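Side-chain contacts in periplasmic solute binding protein (Pectobacterium atrosepticum, PDB 4RY1), which probably captures a sugar in the periplasm and delivers it to an ABC-type transporter: residues Ile5-Trp10 / Ala21-Phe26; Glu17-Ala22 / Asn307-Asn312; Ile33-Glu38 / Ala303-Phe308. One frame throughout, in Å; residues are numbered along the deposited sequence.

In the fold
The three contacts pack helices 13-29 and 299-310 on the neighbouring parallel strands 3-10 and 33-40 and against each other. Contact 1 sets helix 13-29 on strand 3-10, contact 3 sets helix 299-310 on strand 33-40, and contact 2 joins the two helices. The centre of contact 1 is about 7 Å from that of contact 2 and about 5 Å from that of contact 3; the centres of contacts 2 and 3 are about 9 Å apart. In one of the two M309 conformers, I23 CG1 meets M309 CE at 3.6 Å, linking contacts 1 and 2. An acetate ion, probably from the crystallisation liquor, sits at W10, where strand 3-10 of contact 1 ends.

Contact 1: residues Ile5-Trp10 / Ala21-Phe26; sequences IRISWW and AAINAF. With ACT (acetate ion), chain F.
The tip of I23 rests against both I7 and W9, two side chains that leave strand 3-10 on the same side. From helix 13-29 the I23 side chain reaches down to the sheet, its CG1 opposite the carbonyl carbon (chi1 -70°) and the chain extended beyond it, so that CD1 is the atom that does the touching. It lies 3.9 Å from I7 CG2. The isoleucines do not meet head on: their side chains run past each other in opposite directions, and the short CG2 branch of I7 receives the methyl. W9 approaches I23 from the opposite direction, offering the outer part of its six-membered ring. CD1 of I23 stands 4.1 Å from W9 CZ3, oblique to the ring plane.

These contacts join the first strand and the helix of a beta-alpha-beta unit made of strand 3-10, helix 13-29 and strand 33-40, a building block of the alpha/beta lobes of periplasmic binding proteins. The alternation of the strand sorts its residues: I5, I7 and W9 point to the helix, while R6, S8 and W10 leave from the other face. W9 is tied at its polar end as well, since NE1 is hydrogen-bonded to ND1 of H16.

On the other face, W10 turns its indole edge to the acetate, and NE1 gives a weak hydrogen bond of 3.2 Å to acetate O, bent to 130° at the hydrogen. R15 NH2 also holds this ion. The W10 ring itself packs edge-to-face with Y45 and makes a cation-pi contact with R63.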
loop_
_atom_site.group_PDB
_atom_site.type_symbol
_atom_site.label_atom_id
_atom_site.label_comp_id
_atom_site.label_asym_id
_atom_site.label_seq_id
_atom_site.Cartn_x
_atom_site.Cartn_y
_atom_site.Cartn_z
ATOM N N ILE A 5 -7.776 23.315 -15.647
ATOM C CA ILE A 5 -6.889 22.251 -15.202
ATOM C C ILE A 5 -7.631 20.924 -15.083
ATOM O O ILE A 5 -8.804 20.860 -14.699
ATOM C CB ILE A 5 -6.121 22.576 -13.913
ATOM C CG1 ILE A 5 -7.059 22.796 -12.751
ATOM C CG2 ILE A 5 -5.271 23.835 -14.110
ATOM C CD1 ILE A 5 -6.337 22.908 -11.421
ATOM N N ARG A 6 -6.923 19.863 -15.415
ATOM C CA ARG A 6 -7.450 18.503 -15.380
ATOM C C ARG A 6 -6.801 17.753 -14.227
ATOM O O ARG A 6 -5.626 17.967 -13.925
ATOM C CB ARG A 6 -7.084 17.779 -16.671
ATOM C CG ARG A 6 -7.749 18.347 -17.910
ATOM C CD ARG A 6 -7.023 17.889 -19.158
ATOM N NE ARG A 6 -6.950 16.440 -19.189
ATOM C CZ ARG A 6 -5.981 15.742 -19.775
ATOM N NH1 ARG A 6 -4.990 16.357 -20.418
ATOM N NH2 ARG A 6 -5.991 14.423 -19.692
ATOM N N ILE A 7 -7.591 16.940 -13.540
ATOM C CA ILE A 7 -7.093 16.116 -12.402
ATOM C C ILE A 7 -7.607 14.688 -12.522
ATOM O O ILE A 7 -8.800 14.472 -12.734
ATOM C CB ILE A 7 -7.455 16.729 -11.010
ATOM C CG1 ILE A 7 -6.975 15.824 -9.885
ATOM C CG2 ILE A 7 -8.927 17.022 -10.902
ATOM C CD1 ILE A 7 -7.017 16.488 -8.516
ATOM N N SER A 8 -6.689 13.730 -12.435
ATOM C CA SER A 8 -7.035 12.324 -12.394
ATOM C C SER A 8 -6.748 11.643 -11.071
ATOM O O SER A 8 -5.786 11.970 -10.362
ATOM C CB SER A 8 -6.349 11.535 -13.515
ATOM O OG SER A 8 -4.922 11.444 -13.370
ATOM N N TRP A 9 -7.568 10.655 -10.784
ATOM C CA TRP A 9 -7.346 9.775 -9.643
ATOM C C TRP A 9 -8.100 8.459 -9.820
ATOM O O TRP A 9 -8.902 8.331 -10.731
ATOM C CB TRP A 9 -7.755 10.455 -8.302
ATOM C CG TRP A 9 -9.253 10.580 -8.103
ATOM C CD1 TRP A 9 -10.066 9.695 -7.475
ATOM C CD2 TRP A 9 -10.091 11.625 -8.583
ATOM N NE1 TRP A 9 -11.353 10.138 -7.497
ATOM C CE2 TRP A 9 -11.412 11.315 -8.182
ATOM C CE3 TRP A 9 -9.865 12.802 -9.308
ATOM C CZ2 TRP A 9 -12.506 12.113 -8.508
ATOM C CZ3 TRP A 9 -10.953 13.598 -9.627
ATOM C CH2 TRP A 9 -12.261 13.262 -9.201
ATOM N N TRP A 10 -7.830 7.495 -8.951
ATOM C CA TRP A 10 -8.590 6.243 -8.898
ATOM C C TRP A 10 -9.173 6.059 -7.510
ATOM O O TRP A 10 -8.736 6.685 -6.537
ATOM C CB TRP A 10 -7.717 5.022 -9.213
ATOM C CG TRP A 10 -6.701 4.719 -8.146
ATOM C CD1 TRP A 10 -6.871 3.954 -7.032
ATOM C CD2 TRP A 10 -5.376 5.211 -8.087
ATOM N NE1 TRP A 10 -5.746 3.957 -6.277
ATOM C CE2 TRP A 10 -4.785 4.688 -6.920
ATOM C CE3 TRP A 10 -4.607 6.002 -8.935
ATOM C CZ2 TRP A 10 -3.480 4.977 -6.563
ATOM C CZ3 TRP A 10 -3.326 6.287 -8.572
ATOM C CH2 TRP A 10 -2.762 5.777 -7.412
ATOM N N ALA A 21 -16.352 16.801 -4.010
ATOM C CA ALA A 21 -16.715 17.806 -2.987
ATOM C C ALA A 21 -15.556 18.792 -2.810
ATOM O O ALA A 21 -15.749 20.005 -2.706
ATOM C CB ALA A 21 -17.027 17.126 -1.672
ATOM N N ALA A 22 -14.338 18.264 -2.753
ATOM C CA ALA A 22 -13.167 19.138 -2.605
ATOM C C ALA A 22 -13.002 20.065 -3.807
ATOM O O ALA A 22 -12.688 21.240 -3.662
ATOM C CB ALA A 22 -11.900 18.327 -2.378
ATOM N N ILE A 23 -13.205 19.505 -4.993
ATOM C CA ILE A 23 -13.120 20.287 -6.231
ATOM C C ILE A 23 -14.164 21.397 -6.258
ATOM O O ILE A 23 -13.877 22.531 -6.600
ATOM C CB ILE A 23 -13.200 19.372 -7.470
ATOM C CG1 ILE A 23 -11.915 18.529 -7.585
ATOM C CG2 ILE A 23 -13.447 20.191 -8.739
ATOM C CD1 ILE A 23 -12.048 17.354 -8.532
ATOM N N ASN A 24 -15.381 21.058 -5.856
ATOM C CA ASN A 24 -16.431 22.067 -5.825
ATOM C C ASN A 24 -16.119 23.201 -4.834
ATOM O O ASN A 24 -16.398 24.387 -5.118
ATOM C CB ASN A 24 -17.810 21.448 -5.532
ATOM C CG ASN A 24 -18.361 20.713 -6.736
ATOM O OD1 ASN A 24 -18.264 21.189 -7.873
ATOM N ND2 ASN A 24 -18.943 19.549 -6.504
ATOM N N ALA A 25 -15.583 22.841 -3.669
ATOM C CA ALA A 25 -15.188 23.853 -2.684
ATOM C C ALA A 25 -14.047 24.709 -3.245
ATOM O O ALA A 25 -14.026 25.927 -3.062
ATOM C CB ALA A 25 -14.816 23.177 -1.365
ATOM N N PHE A 26 -13.110 24.076 -3.941
ATOM C CA PHE A 26 -12.028 24.829 -4.580
ATOM C C PHE A 26 -12.556 25.837 -5.587
ATOM O O PHE A 26 -12.094 26.983 -5.621
ATOM C CB PHE A 26 -11.051 23.862 -5.260
ATOM C CG PHE A 26 -9.964 24.545 -6.040
ATOM C CD1 PHE A 26 -8.863 25.095 -5.413
ATOM C CD2 PHE A 26 -10.048 24.652 -7.422
ATOM C CE1 PHE A 26 -7.852 25.716 -6.148
ATOM C CE2 PHE A 26 -9.065 25.305 -8.136
ATOM C CZ PHE A 26 -7.958 25.818 -7.501
HETATM C C ACT F . -6.912 2.390 -2.609
HETATM O O ACT F . -7.344 2.780 -3.720
HETATM O OXT ACT F . -6.272 3.183 -1.900
HETATM C CH3 ACT F . -7.145 0.986 -2.100
#

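Contact 2: residues Glu17-Ala22 / Asn307-Asn312; sequences EATLAA and NFMLSN
M309 reaches from helix 299-310 to the T19 and A22 side chains of helix 13-29, and in the conformer described here the closest touching is done by its terminal methyl. CB leaves its helix alongside the partner and touches nothing across the contact. CG, placed beside the backbone N by chi1 -69°, comes to 4.2 Å from A22 CB. From there the chain runs extended (chi2 -175°), with SD carrying the line past A22 to the terminal methyl. CE ends against helix 13-29, with T19 CG2 at 3.7 Å, T19 O at 3.9 Å and A22 CB at 4.1 Å. M309 and T19 meet at a slant, and threonine presents its methyl, which chi1 -55° sets anti to the backbone N; its OG1 is thereby left to hydrogen-bond R15 O one turn earlier in its own helix.

F308 fills the flank of this helix-helix packing. Its ring approaches obliquely, bringing CE1 to 3.6 Å from A22 O, and it also lies on A25 and A29 further along helix 13-29. The close approach of the backbones, 6.2 Å between A22 CA and M309 CA, fits the small alanine side chain that faces the other helix. Just beyond, helix 299-310 ends and N312 caps the next helix, 313-319, with OD1 bound to E314 N; L319 of that helix packs on both T19 and M309.

No hydrogen bond crosses between the two segments, which implies that packing, not directed polar bonds, joins the helices here; the part played by the M309 methyl holds for this one of its two conformers.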
loop_
_atom_site.group_PDB
_atom_site.type_symbol
_atom_site.label_atom_id
_atom_site.label_comp_id
_atom_site.label_asym_id
_atom_site.label_seq_id
_atom_site.Cartn_x
_atom_site.Cartn_y
_atom_site.Cartn_z
ATOM N N GLU A 17 -16.836 10.792 -4.556
ATOM C CA GLU A 17 -17.723 11.859 -4.068
ATOM C C GLU A 17 -16.935 12.923 -3.296
ATOM O O GLU A 17 -17.119 14.122 -3.468
ATOM C CB GLU A 17 -18.842 11.297 -3.194
ATOM C CG GLU A 17 -19.806 12.386 -2.715
ATOM C CD GLU A 17 -20.731 11.919 -1.609
ATOM O OE1 GLU A 17 -21.003 10.704 -1.473
ATOM O OE2 GLU A 17 -21.182 12.780 -0.823
ATOM N N ALA A 18 -16.067 12.459 -2.424
ATOM C CA ALA A 18 -15.346 13.361 -1.544
ATOM C C ALA A 18 -14.389 14.221 -2.349
ATOM O O ALA A 18 -14.171 15.393 -2.047
ATOM C CB ALA A 18 -14.606 12.556 -0.501
ATOM N N THR A 19 -13.755 13.610 -3.375
ATOM C CA THR A 19 -12.820 14.376 -4.215
ATOM C C THR A 19 -13.573 15.443 -5.040
ATOM O O THR A 19 -13.144 16.601 -5.170
ATOM C CB THR A 19 -12.016 13.445 -5.111
ATOM O OG1 THR A 19 -11.376 12.459 -4.300
ATOM C CG2 THR A 19 -10.968 14.208 -5.890
ATOM N N LEU A 20 -14.724 15.056 -5.570
ATOM C CA LEU A 20 -15.614 16.027 -6.223
ATOM C C LEU A 20 -16.043 17.159 -5.263
ATOM O O LEU A 20 -16.106 18.349 -5.654
ATOM C CB LEU A 20 -16.827 15.332 -6.862
ATOM C CG LEU A 20 -16.664 14.901 -8.320
ATOM C CD1 LEU A 20 -16.525 16.111 -9.234
ATOM C CD2 LEU A 20 -15.483 13.977 -8.501
ATOM N N ALA A 21 -16.352 16.801 -4.010
ATOM C CA ALA A 21 -16.715 17.806 -2.987
ATOM C C ALA A 21 -15.556 18.792 -2.810
ATOM O O ALA A 21 -15.749 20.005 -2.706
ATOM C CB ALA A 21 -17.027 17.126 -1.672
ATOM N N ALA A 22 -14.338 18.264 -2.753
ATOM C CA ALA A 22 -13.167 19.138 -2.605
ATOM C C ALA A 22 -13.002 20.065 -3.807
ATOM O O ALA A 22 -12.688 21.240 -3.662
ATOM C CB ALA A 22 -11.900 18.327 -2.378
ATOM N N ASN A 307 -2.873 22.200 -2.849
ATOM C CA ASN A 307 -2.854 22.797 -1.519
ATOM C C ASN A 307 -4.250 22.855 -0.920
ATOM O O ASN A 307 -4.437 22.632 0.273
ATOM C CB ASN A 307 -2.251 24.182 -1.559
ATOM C CG ASN A 307 -2.245 24.826 -0.199
ATOM O OD1 ASN A 307 -1.412 24.494 0.651
ATOM N ND2 ASN A 307 -3.169 25.733 0.021
ATOM N N PHE A 308 -5.238 23.179 -1.737
ATOM C CA PHE A 308 -6.603 23.271 -1.240
ATOM C C PHE A 308 -7.064 21.939 -0.666
ATOM O O PHE A 308 -7.648 21.867 0.428
ATOM C CB PHE A 308 -7.545 23.780 -2.336
ATOM C CG PHE A 308 -8.918 24.115 -1.836
ATOM C CD1 PHE A 308 -9.897 23.144 -1.746
ATOM C CD2 PHE A 308 -9.205 25.396 -1.399
ATOM C CE1 PHE A 308 -11.143 23.449 -1.264
ATOM C CE2 PHE A 308 -10.461 25.710 -0.916
ATOM C CZ PHE A 308 -11.432 24.730 -0.858
ATOM N N MET A 309 -6.786 20.872 -1.406
ATOM C CA MET A 309 -7.158 19.509 -0.983
ATOM C C MET A 309 -6.429 19.026 0.284
ATOM O O MET A 309 -7.021 18.362 1.139
ATOM C CB MET A 309 -6.914 18.506 -2.133
ATOM C CG MET A 309 -7.859 18.674 -3.329
ATOM S SD MET A 309 -7.670 17.390 -4.653
ATOM C CE MET A 309 -9.314 17.471 -5.377
ATOM N N LEU A 310 -5.151 19.346 0.388
ATOM C CA LEU A 310 -4.293 18.771 1.435
ATOM C C LEU A 310 -4.125 19.627 2.688
ATOM O O LEU A 310 -3.762 19.119 3.750
ATOM C CB LEU A 310 -2.921 18.407 0.858
ATOM C CG LEU A 310 -2.915 17.370 -0.270
ATOM C CD1 LEU A 310 -1.471 16.992 -0.624
ATOM C CD2 LEU A 310 -3.767 16.152 0.014
ATOM N N SER A 311 -4.375 20.913 2.554
ATOM C CA SER A 311 -4.101 21.869 3.636
ATOM C C SER A 311 -5.231 22.819 3.963
ATOM O O SER A 311 -5.347 23.232 5.121
ATOM C CB SER A 311 -2.814 22.643 3.310
ATOM O OG SER A 311 -1.689 21.755 3.204
ATOM N N ASN A 312 -6.042 23.219 2.997
ATOM C CA ASN A 312 -7.119 24.174 3.269
ATOM C C ASN A 312 -8.216 23.460 4.046
ATOM O O ASN A 312 -8.651 22.396 3.642
ATOM C CB ASN A 312 -7.689 24.737 1.961
ATOM C CG ASN A 312 -8.723 25.837 2.178
ATOM O OD1 ASN A 312 -9.756 25.617 2.799
ATOM N ND2 ASN A 312 -8.460 27.017 1.634
#

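Contact 3: residues Ile33-Glu38 / Ala303-Phe308; sequences ITVKAE and AMLMNF
I33, the first residue of strand 33-40, meets M304 of helix 299-310 through the ends of both side chains: I33 CD1 lies 4.4 Å from M304 CE, a loose touch between two methyl groups. I33 also packs on F26 of helix 13-29, with the same CD1 and with CG2. T34 points away from the helix, and its backbone is occupied with hydrogen bonds to A3 and I5 of the neighbouring strand.

With V35 the strand turns back to the helix. CG1, anti to the backbone N (chi1 -180°), is directed at L305, and the two side chains reach toward each other tip to tip, V35 CG1 standing 4.1 Å from L305 CD2. On the helix side, chi1 176° sends the leucine branch down toward the sheet, where it also covers I5 and F26. V35 CA and L305 CA are 8.9 Å apart, so strand and helix are separated by a full layer of aliphatic side chains. V35 touches I7 and I23 as well, while its backbone N donates a hydrogen bond to OE1 of Q27, binding the strand to helix 13-29.

K36 again faces the other way; its backbone pairs with I5 and I7 in the parallel ladder to strand 3-10. E38 closes the segment with a salt bridge from OE2 to NE of R6, formed on the face of the sheet remote from the helix.

The chemistry thus divides by face. The side chains that touch across the two segments are aliphatic or thioether, with the F26 ring of helix 13-29 packed beside them, and no hydrogen bond joins the segments. The helix is therefore probably held on this part of the sheet by apolar packing, over an interface that is only partly buried, whereas charge pairing stays on the far face and hydrogen bonding along the backbone fixes the strand in place.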
loop_
_atom_site.group_PDB
_atom_site.type_symbol
_atom_site.label_atom_id
_atom_site.label_comp_id
_atom_site.label_asym_id
_atom_site.label_seq_id
_atom_site.Cartn_x
_atom_site.Cartn_y
_atom_site.Cartn_z
ATOM N N ILE A 33 -11.247 29.476 -12.092
ATOM C CA ILE A 33 -10.531 28.260 -12.477
ATOM C C ILE A 33 -11.511 27.100 -12.759
ATOM O O ILE A 33 -12.332 26.758 -11.916
ATOM C CB ILE A 33 -9.496 27.831 -11.413
ATOM C CG1 ILE A 33 -8.482 28.945 -11.124
ATOM C CG2 ILE A 33 -8.748 26.591 -11.910
ATOM C CD1 ILE A 33 -7.498 28.676 -10.001
ATOM N N THR A 34 -11.401 26.530 -13.949
ATOM C CA THR A 34 -12.191 25.373 -14.377
ATOM C C THR A 34 -11.402 24.121 -14.008
ATOM O O THR A 34 -10.228 24.034 -14.336
ATOM C CB THR A 34 -12.457 25.408 -15.908
ATOM O OG1 THR A 34 -13.376 26.465 -16.205
ATOM C CG2 THR A 34 -13.045 24.093 -16.418
ATOM N N VAL A 35 -12.056 23.162 -13.356
ATOM C CA VAL A 35 -11.412 21.884 -13.004
ATOM C C VAL A 35 -12.153 20.761 -13.700
ATOM O O VAL A 35 -13.365 20.605 -13.525
ATOM C CB VAL A 35 -11.370 21.590 -11.493
ATOM C CG1 VAL A 35 -10.683 20.263 -11.228
ATOM C CG2 VAL A 35 -10.660 22.723 -10.760
ATOM N N LYS A 36 -11.429 20.001 -14.510
ATOM C CA LYS A 36 -11.977 18.838 -15.187
ATOM C C LYS A 36 -11.547 17.584 -14.485
ATOM O O LYS A 36 -10.371 17.234 -14.456
ATOM C CB LYS A 36 -11.503 18.811 -16.618
ATOM C CG LYS A 36 -11.987 20.015 -17.381
ATOM C CD LYS A 36 -13.237 19.704 -18.171
ATOM C CE LYS A 36 -13.892 20.983 -18.662
ATOM N NZ LYS A 36 -15.193 21.232 -17.984
ATOM N N ALA A 37 -12.523 16.920 -13.887
ATOM C CA ALA A 37 -12.272 15.706 -13.133
ATOM C C ALA A 37 -12.224 14.521 -14.086
ATOM O O ALA A 37 -13.107 14.340 -14.933
ATOM C CB ALA A 37 -13.335 15.513 -12.074
ATOM N N GLU A 38 -11.192 13.713 -13.909
ATOM C CA GLU A 38 -10.939 12.530 -14.731
ATOM C C GLU A 38 -10.580 11.359 -13.815
ATOM O O GLU A 38 -9.422 11.027 -13.606
ATOM C CB GLU A 38 -9.811 12.780 -15.729
ATOM C CG GLU A 38 -10.073 13.955 -16.653
ATOM C CD GLU A 38 -8.980 14.218 -17.663
ATOM O OE1 GLU A 38 -7.905 13.594 -17.608
ATOM O OE2 GLU A 38 -9.214 15.115 -18.492
ATOM N N ALA A 303 -0.983 23.513 -8.440
ATOM C CA ALA A 303 -0.497 23.544 -7.061
ATOM C C ALA A 303 -1.542 24.116 -6.097
ATOM O O ALA A 303 -1.667 23.638 -4.960
ATOM C CB ALA A 303 0.784 24.340 -6.961
ATOM N N MET A 304 -2.254 25.157 -6.532
ATOM C CA MET A 304 -3.335 25.723 -5.700
ATOM C C MET A 304 -4.406 24.665 -5.400
ATOM O O MET A 304 -4.937 24.590 -4.291
ATOM C CB MET A 304 -3.977 26.967 -6.355
ATOM C CG MET A 304 -3.063 28.180 -6.448
ATOM S SD MET A 304 -3.637 29.541 -7.558
ATOM C CE MET A 304 -5.101 30.050 -6.622
ATOM N N LEU A 305 -4.766 23.865 -6.396
ATOM C CA LEU A 305 -5.758 22.806 -6.178
ATOM C C LEU A 305 -5.236 21.766 -5.183
ATOM O O LEU A 305 -5.926 21.333 -4.252
ATOM C CB LEU A 305 -6.134 22.139 -7.491
ATOM C CG LEU A 305 -7.091 20.952 -7.432
ATOM C CD1 LEU A 305 -8.390 21.281 -6.699
ATOM C CD2 LEU A 305 -7.315 20.399 -8.846
ATOM N N MET A 306 -3.983 21.387 -5.348
ATOM C CA MET A 306 -3.349 20.420 -4.450
ATOM C C MET A 306 -3.306 20.956 -3.009
ATOM O O MET A 306 -3.688 20.252 -2.056
ATOM C CB MET A 306 -1.948 20.061 -4.920
ATOM C CG MET A 306 -1.955 19.232 -6.196
ATOM S SD MET A 306 -0.314 19.075 -7.072
ATOM C CE MET A 306 0.743 18.559 -5.711
ATOM N N ASN A 307 -2.873 22.200 -2.849
ATOM C CA ASN A 307 -2.854 22.797 -1.519
ATOM C C ASN A 307 -4.250 22.855 -0.920
ATOM O O ASN A 307 -4.437 22.632 0.273
ATOM C CB ASN A 307 -2.251 24.182 -1.559
ATOM C CG ASN A 307 -2.245 24.826 -0.199
ATOM O OD1 ASN A 307 -1.412 24.494 0.651
ATOM N ND2 ASN A 307 -3.169 25.733 0.021
ATOM N N PHE A 308 -5.238 23.179 -1.737
ATOM C CA PHE A 308 -6.603 23.271 -1.240
ATOM C C PHE A 308 -7.064 21.939 -0.666
ATOM O O PHE A 308 -7.648 21.867 0.428
ATOM C CB PHE A 308 -7.545 23.780 -2.336
ATOM C CG PHE A 308 -8.918 24.115 -1.836
ATOM C CD1 PHE A 308 -9.897 23.144 -1.746
ATOM C CD2 PHE A 308 -9.205 25.396 -1.399
ATOM C CE1 PHE A 308 -11.143 23.449 -1.264
ATOM C CE2 PHE A 308 -10.461 25.710 -0.916
ATOM C CZ PHE A 308 -11.432 24.730 -0.858
#